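Local coordinates for Mll7089 protein (Mesorhizobium loti, PDB 2OZ8) that is of unknown function but belongs to the mandelate racemase/muconate lactonizing enzyme family and may be a magnesium-dependent hydro-lyase, at residues Q14-D18 and A28-N32; R19-S24 and S138-L144. The contacts are given in a common frame with arbitrary orientation. Residue numbers count along the deposited sequence, not the author numbering.

Contact 1 of 2, residues Q14-D18 and A28-N32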
loop_
_atom_site.group_PDB
_atom_site.type_symbol
_atom_site.label_atom_id
_atom_site.label_comp_id
_atom_site.label_asym_id
_atom_site.label_seq_id
_atom_site.Cartn_x
_atom_site.Cartn_y
_atom_site.Cartn_z
ATOM N N GLN A 14 -13.831 37.464 33.018
ATOM C CA GLN A 14 -13.642 38.062 31.701
ATOM C C GLN A 14 -12.776 39.297 31.986
ATOM O O GLN A 14 -13.263 40.268 32.550
ATOM C CB GLN A 14 -14.967 38.442 31.042
ATOM C CG GLN A 14 -14.805 39.111 29.640
ATOM C CD GLN A 14 -16.129 39.641 29.026
ATOM O OE1 GLN A 14 -17.224 39.440 29.550
ATOM N NE2 GLN A 14 -16.009 40.326 27.927
ATOM N N PHE A 15 -11.496 39.230 31.630
ATOM C CA PHE A 15 -10.543 40.288 31.958
ATOM C C PHE A 15 -9.505 40.561 30.876
ATOM O O PHE A 15 -9.231 39.704 30.054
ATOM C CB PHE A 15 -9.858 39.993 33.280
ATOM C CG PHE A 15 -9.154 38.638 33.353
ATOM C CD1 PHE A 15 -7.758 38.540 33.154
ATOM C CD2 PHE A 15 -9.860 37.470 33.705
ATOM C CE1 PHE A 15 -7.058 37.306 33.335
ATOM C CE2 PHE A 15 -9.199 36.217 33.847
ATOM C CZ PHE A 15 -7.779 36.146 33.661
ATOM N N ALA A 16 -8.939 41.770 30.900
ATOM C CA ALA A 16 -7.862 42.190 29.992
ATOM C C ALA A 16 -6.573 41.473 30.327
ATOM O O ALA A 16 -6.302 41.158 31.509
ATOM C CB ALA A 16 -7.640 43.721 30.055
ATOM N N ARG A 17 -5.794 41.205 29.274
ATOM C CA ARG A 17 -4.443 40.657 29.411
ATOM C C ARG A 17 -3.448 41.785 29.627
ATOM O O ARG A 17 -3.741 42.931 29.323
ATOM C CB ARG A 17 -4.056 39.862 28.159
ATOM C CG ARG A 17 -4.755 38.518 28.071
ATOM C CD ARG A 17 -4.418 37.812 26.752
ATOM N NE ARG A 17 -5.209 36.598 26.577
ATOM C CZ ARG A 17 -4.819 35.391 26.966
ATOM N NH1 ARG A 17 -3.646 35.211 27.574
ATOM N NH2 ARG A 17 -5.610 34.354 26.754
ATOM N N ASP A 18 -2.271 41.433 30.133
ATOM C CA ASP A 18 -1.159 42.369 30.257
ATOM C C ASP A 18 -0.372 42.655 28.958
ATOM O O ASP A 18 0.366 43.628 28.899
ATOM C CB ASP A 18 -0.220 41.942 31.395
ATOM C CG ASP A 18 0.502 40.619 31.129
ATOM O OD1 ASP A 18 -0.053 39.670 30.468
ATOM O OD2 ASP A 18 1.670 40.542 31.613
ATOM N N ALA A 28 -5.335 38.013 20.578
ATOM C CA ALA A 28 -6.200 38.161 21.757
ATOM C C ALA A 28 -5.567 39.038 22.800
ATOM O O ALA A 28 -4.419 38.809 23.166
ATOM C CB ALA A 28 -6.553 36.802 22.389
ATOM N N ASP A 29 -6.325 40.029 23.282
ATOM C CA ASP A 29 -5.913 40.842 24.433
ATOM C C ASP A 29 -6.791 40.685 25.704
ATOM O O ASP A 29 -6.637 41.438 26.682
ATOM C CB ASP A 29 -5.792 42.291 24.016
ATOM C CG ASP A 29 -7.069 42.847 23.467
ATOM O OD1 ASP A 29 -8.115 42.188 23.521
ATOM O OD2 ASP A 29 -7.033 43.972 22.952
ATOM N N ASP A 30 -7.695 39.700 25.700
ATOM C CA ASP A 30 -8.550 39.412 26.869
ATOM C C ASP A 30 -8.558 37.909 27.152
ATOM O O ASP A 30 -8.045 37.133 26.388
ATOM C CB ASP A 30 -9.983 39.906 26.640
ATOM C CG ASP A 30 -10.638 39.262 25.403
ATOM O OD1 ASP A 30 -10.058 38.305 24.847
ATOM O OD2 ASP A 30 -11.711 39.712 24.954
ATOM N N VAL A 31 -9.136 37.532 28.281
ATOM C CA VAL A 31 -9.210 36.169 28.736
ATOM C C VAL A 31 -10.661 35.917 29.094
ATOM O O VAL A 31 -11.276 36.713 29.793
ATOM C CB VAL A 31 -8.394 35.990 29.970
ATOM C CG1 VAL A 31 -8.423 34.537 30.409
ATOM C CG2 VAL A 31 -6.970 36.469 29.733
ATOM N N ASN A 32 -11.201 34.810 28.619
ATOM C CA ASN A 32 -12.565 34.420 28.914
ATOM C C ASN A 32 -12.553 33.036 29.521
ATOM O O ASN A 32 -12.178 32.097 28.846
ATOM C CB ASN A 32 -13.361 34.447 27.633
ATOM C CG ASN A 32 -13.920 35.832 27.337
ATOM O OD1 ASN A 32 -14.974 36.199 27.844
ATOM N ND2 ASN A 32 -13.239 36.584 26.501
#
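Val31 and Arg17 bury the most surface where residues 14-18 run antiparallel to residues 28-32, their short axes inclined at 151° and approaching to 4.5 Å. The register pairs Gln14 with Asn32, Phe15 with Val31 and Ala16 with Asp30. Phe15 and Val31 form the hydrogen-bonded pair: Phe15 N donates to Val31 O at 3.1 Å and Val31 N to Phe15 O at 2.8 Å. Their side chains share one face of the sheet. The p rotamer of Phe15 lays its ring over its neighbour, so that Val31 CB sits 3.8 Å from the ring centroid, nearly on the normal, in a CH-pi contact, and Phe15 CZ meets Val31 CG1 at 3.7 Å. His325 makes an edge-to-face contact with the Phe15 ring.

Arg17 packs on a second side of Val31, its CG 3.4 Å from Val31 CG2. Its backbone carries the ladder one step further, Arg17 N donating to Asp29 O at 2.7 Å, while the side chain reaches across so that Arg17 NE hydrogen-bonds Asp30 O at 2.9 Å. The guanidinium therefore binds main-chain carbonyl oxygen here, and its NH1 continues to Gln321. On the face bearing Gln14 and Asn32, Gln14 CG packs against Asn32 OD1 at 3.4 Å, and Gln14 NE2 hydrogen-bonds Leu364 O. Both chains turn a corner as the pairing ends, at Asp18 and Asp29. This is the end of an antiparallel ladder in the N-terminal sheet, whose long strands 5-17, 27-40 and 45-52 form the three-stranded meander of the enolase-superfamily capping domain.

Contact 2 of 2, residues R19-S24 and S138-L144; sequences RVIGDS and SGLDFHL
A short strand of the N-terminal region docks on a loop of the barrel domain: residues 19-24, extended over 20-22, lie against residues 138-144, which leave strand 132-138 and lead to helix 146-158. One direct backbone hydrogen bond joins them, Gly22 N to Leu140 O at 2.9 Å, and a single bridge relates Gly22 to Asp141. The nearest CA pairs are Gly22 with Leu140 (5.1 Å) and Asp23 with Phe142 (4.9 Å). Leu140 has left-handed backbone angles (51/44), and the loop folds back so that Leu144 N donates to Asp141 O at 3.2 Å. Gly22, at 161/-165, adopts angles that call for glycine, and a CB there would also clash with His143 CD2. Two waters fill the gap beside the bridge. Water 1 lies 2.8 Å from both Val20 O and Gly139 O, bridging the segments; water 2 donates to Val20 O (3.1 Å) and Leu140 O (2.7 Å) and accepts from His143 N (2.8 Å). As in other enolase-superfamily enzymes, the N-terminal domain packs on loops at the C-terminal ends of the barrel strands, where the active site lies. Leu140 (chi1 m, chi2 t) sets its CB 3.9 Å from Ile21 CB; Val20 CG1 meets His143 CB at 3.8 Å, and Leu144 CD1 lies 3.4 Å from Val20 O. Phe142, chi1 t, turns a ring face to Ser24, whose CA stands 3.9 Å from the centroid in a CH-pi contact; His170 stacks on this ring. Arg19, chi1 p, brings NH1 to 2.8 Å from Gly139 O, while its NH2 bonds to Ser319 O.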
loop_
_atom_site.group_PDB
_atom_site.type_symbol
_atom_site.label_atom_id
_atom_site.label_comp_id
_atom_site.label_asym_id
_atom_site.label_seq_id
_atom_site.Cartn_x
_atom_site.Cartn_y
_atom_site.Cartn_z
ATOM N N ARG A 19 -0.552 41.830 27.930
ATOM C CA ARG A 19 0.084 42.006 26.625
ATOM C C ARG A 19 -0.833 41.361 25.598
ATOM O O ARG A 19 -1.671 40.528 25.958
ATOM C CB ARG A 19 1.444 41.290 26.596
ATOM C CG ARG A 19 1.356 39.772 26.493
ATOM C CD ARG A 19 2.700 39.047 26.602
ATOM N NE ARG A 19 2.627 38.042 27.668
ATOM C CZ ARG A 19 2.771 36.732 27.566
ATOM N NH1 ARG A 19 3.086 36.097 26.458
ATOM N NH2 ARG A 19 2.660 36.049 28.663
ATOM N N VAL A 20 -0.656 41.701 24.325
ATOM C CA VAL A 20 -1.326 40.952 23.260
ATOM C C VAL A 20 -0.649 39.598 23.085
ATOM O O VAL A 20 0.608 39.520 23.070
ATOM C CB VAL A 20 -1.356 41.721 21.884
ATOM C CG1 VAL A 20 -2.108 40.910 20.814
ATOM C CG2 VAL A 20 -2.077 43.052 22.036
ATOM N N ILE A 21 -1.480 38.542 22.994
ATOM C CA ILE A 21 -0.991 37.203 22.644
ATOM C C ILE A 21 -1.474 36.796 21.263
ATOM O O ILE A 21 -2.465 37.294 20.781
ATOM C CB ILE A 21 -1.389 36.073 23.648
ATOM C CG1 ILE A 21 -2.888 35.751 23.564
ATOM C CG2 ILE A 21 -0.848 36.365 25.023
ATOM C CD1 ILE A 21 -3.281 34.453 24.191
ATOM N N GLY A 22 -0.764 35.894 20.627
ATOM C CA GLY A 22 -1.294 35.283 19.429
ATOM C C GLY A 22 -0.254 34.636 18.564
ATOM O O GLY A 22 0.899 34.435 18.967
ATOM N N ASP A 23 -0.674 34.366 17.338
ATOM C CA ASP A 23 0.119 33.588 16.395
ATOM C C ASP A 23 -0.289 34.011 14.995
ATOM O O ASP A 23 -1.036 34.970 14.820
ATOM C CB ASP A 23 -0.151 32.106 16.607
ATOM C CG ASP A 23 -1.624 31.762 16.476
ATOM O OD1 ASP A 23 -2.297 32.259 15.536
ATOM O OD2 ASP A 23 -2.131 31.005 17.307
ATOM N N SER A 24 0.170 33.273 13.995
ATOM C CA SER A 24 0.041 33.723 12.627
ATOM C C SER A 24 -1.411 33.819 12.211
ATOM O O SER A 24 -1.703 34.390 11.206
ATOM C CB SER A 24 0.813 32.786 11.689
ATOM O OG SER A 24 0.155 31.547 11.565
ATOM N N SER A 138 7.466 30.351 26.362
ATOM C CA SER A 138 6.714 30.486 25.145
ATOM C C SER A 138 6.031 31.841 25.110
ATOM O O SER A 138 5.224 32.173 25.955
ATOM C CB SER A 138 5.715 29.353 25.083
ATOM O OG SER A 138 4.861 29.475 23.990
ATOM N N GLY A 139 6.348 32.622 24.107
ATOM C CA GLY A 139 6.013 34.027 24.092
ATOM C C GLY A 139 4.639 34.339 23.569
ATOM O O GLY A 139 4.070 35.338 23.977
ATOM N N LEU A 140 4.082 33.479 22.702
ATOM C CA LEU A 140 2.770 33.749 22.038
ATOM C C LEU A 140 2.869 35.155 21.429
ATOM O O LEU A 140 1.966 35.995 21.544
ATOM C CB LEU A 140 1.590 33.610 23.045
ATOM C CG LEU A 140 1.570 32.361 23.964
ATOM C CD1 LEU A 140 0.407 32.355 24.963
ATOM C CD2 LEU A 140 1.567 31.007 23.172
ATOM N N ASP A 141 4.021 35.378 20.793
ATOM C CA ASP A 141 4.632 36.716 20.596
ATOM C C ASP A 141 4.467 37.233 19.225
ATOM O O ASP A 141 5.158 38.142 18.879
ATOM C CB ASP A 141 6.152 36.639 20.796
ATOM C CG ASP A 141 6.803 35.583 19.856
ATOM O OD1 ASP A 141 6.742 34.409 20.242
ATOM O OD2 ASP A 141 7.293 35.917 18.732
ATOM N N PHE A 142 3.595 36.669 18.425
ATOM C CA PHE A 142 3.520 37.080 17.039
ATOM C C PHE A 142 3.154 38.558 16.886
ATOM O O PHE A 142 3.530 39.210 15.916
ATOM C CB PHE A 142 2.494 36.216 16.304
ATOM C CG PHE A 142 2.535 36.356 14.820
ATOM C CD1 PHE A 142 3.496 35.634 14.059
ATOM C CD2 PHE A 142 1.653 37.218 14.175
ATOM C CE1 PHE A 142 3.563 35.745 12.654
ATOM C CE2 PHE A 142 1.683 37.353 12.766
ATOM C CZ PHE A 142 2.657 36.628 11.994
ATOM N N HIS A 143 2.412 39.102 17.845
ATOM C CA HIS A 143 1.880 40.454 17.686
ATOM C C HIS A 143 2.657 41.448 18.508
ATOM O O HIS A 143 2.478 42.659 18.362
ATOM C CB HIS A 143 0.407 40.476 18.029
ATOM C CG HIS A 143 -0.417 39.717 17.052
ATOM N ND1 HIS A 143 -0.546 40.105 15.740
ATOM C CD2 HIS A 143 -1.127 38.574 17.177
ATOM C CE1 HIS A 143 -1.305 39.239 15.095
ATOM N NE2 HIS A 143 -1.674 38.302 15.946
ATOM N N LEU A 144 3.547 40.920 19.343
ATOM C CA LEU A 144 4.429 41.725 20.182
ATOM C C LEU A 144 5.343 42.666 19.378
ATOM O O LEU A 144 5.914 42.251 18.366
ATOM C CB LEU A 144 5.256 40.794 21.074
ATOM C CG LEU A 144 5.007 40.846 22.588
ATOM C CD1 LEU A 144 3.562 41.191 22.951
ATOM C CD2 LEU A 144 5.446 39.580 23.296
HETATM O O HOH W 1 2.655 37.766 23.725
HETATM O O HOH W 2 1.441 38.311 20.323
#

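In the fold
The segments of contacts 1 and 2 alternate along the chain: residues 19-24 continue directly from 14-18, and 28-32 come back before 138-144. The contact centres are about 13 Å apart, and the two meet where Ile21 N lies 3.0 Å from Ala28 O, a probable hydrogen bond. Strands 20-22 and 27-40 are thus neighbours in the antiparallel N-terminal sheet, so residues 19-24 carry that sheet over to the barrel loop. Both contacts are partly buried. Contact 1 holds strands of one domain together through regular backbone pairing and a Phe-Val-Arg cluster. Contact 2 joins two domains, buries somewhat more surface, and relies on one direct backbone hydrogen bond, two bridging waters and scattered side-chain contacts.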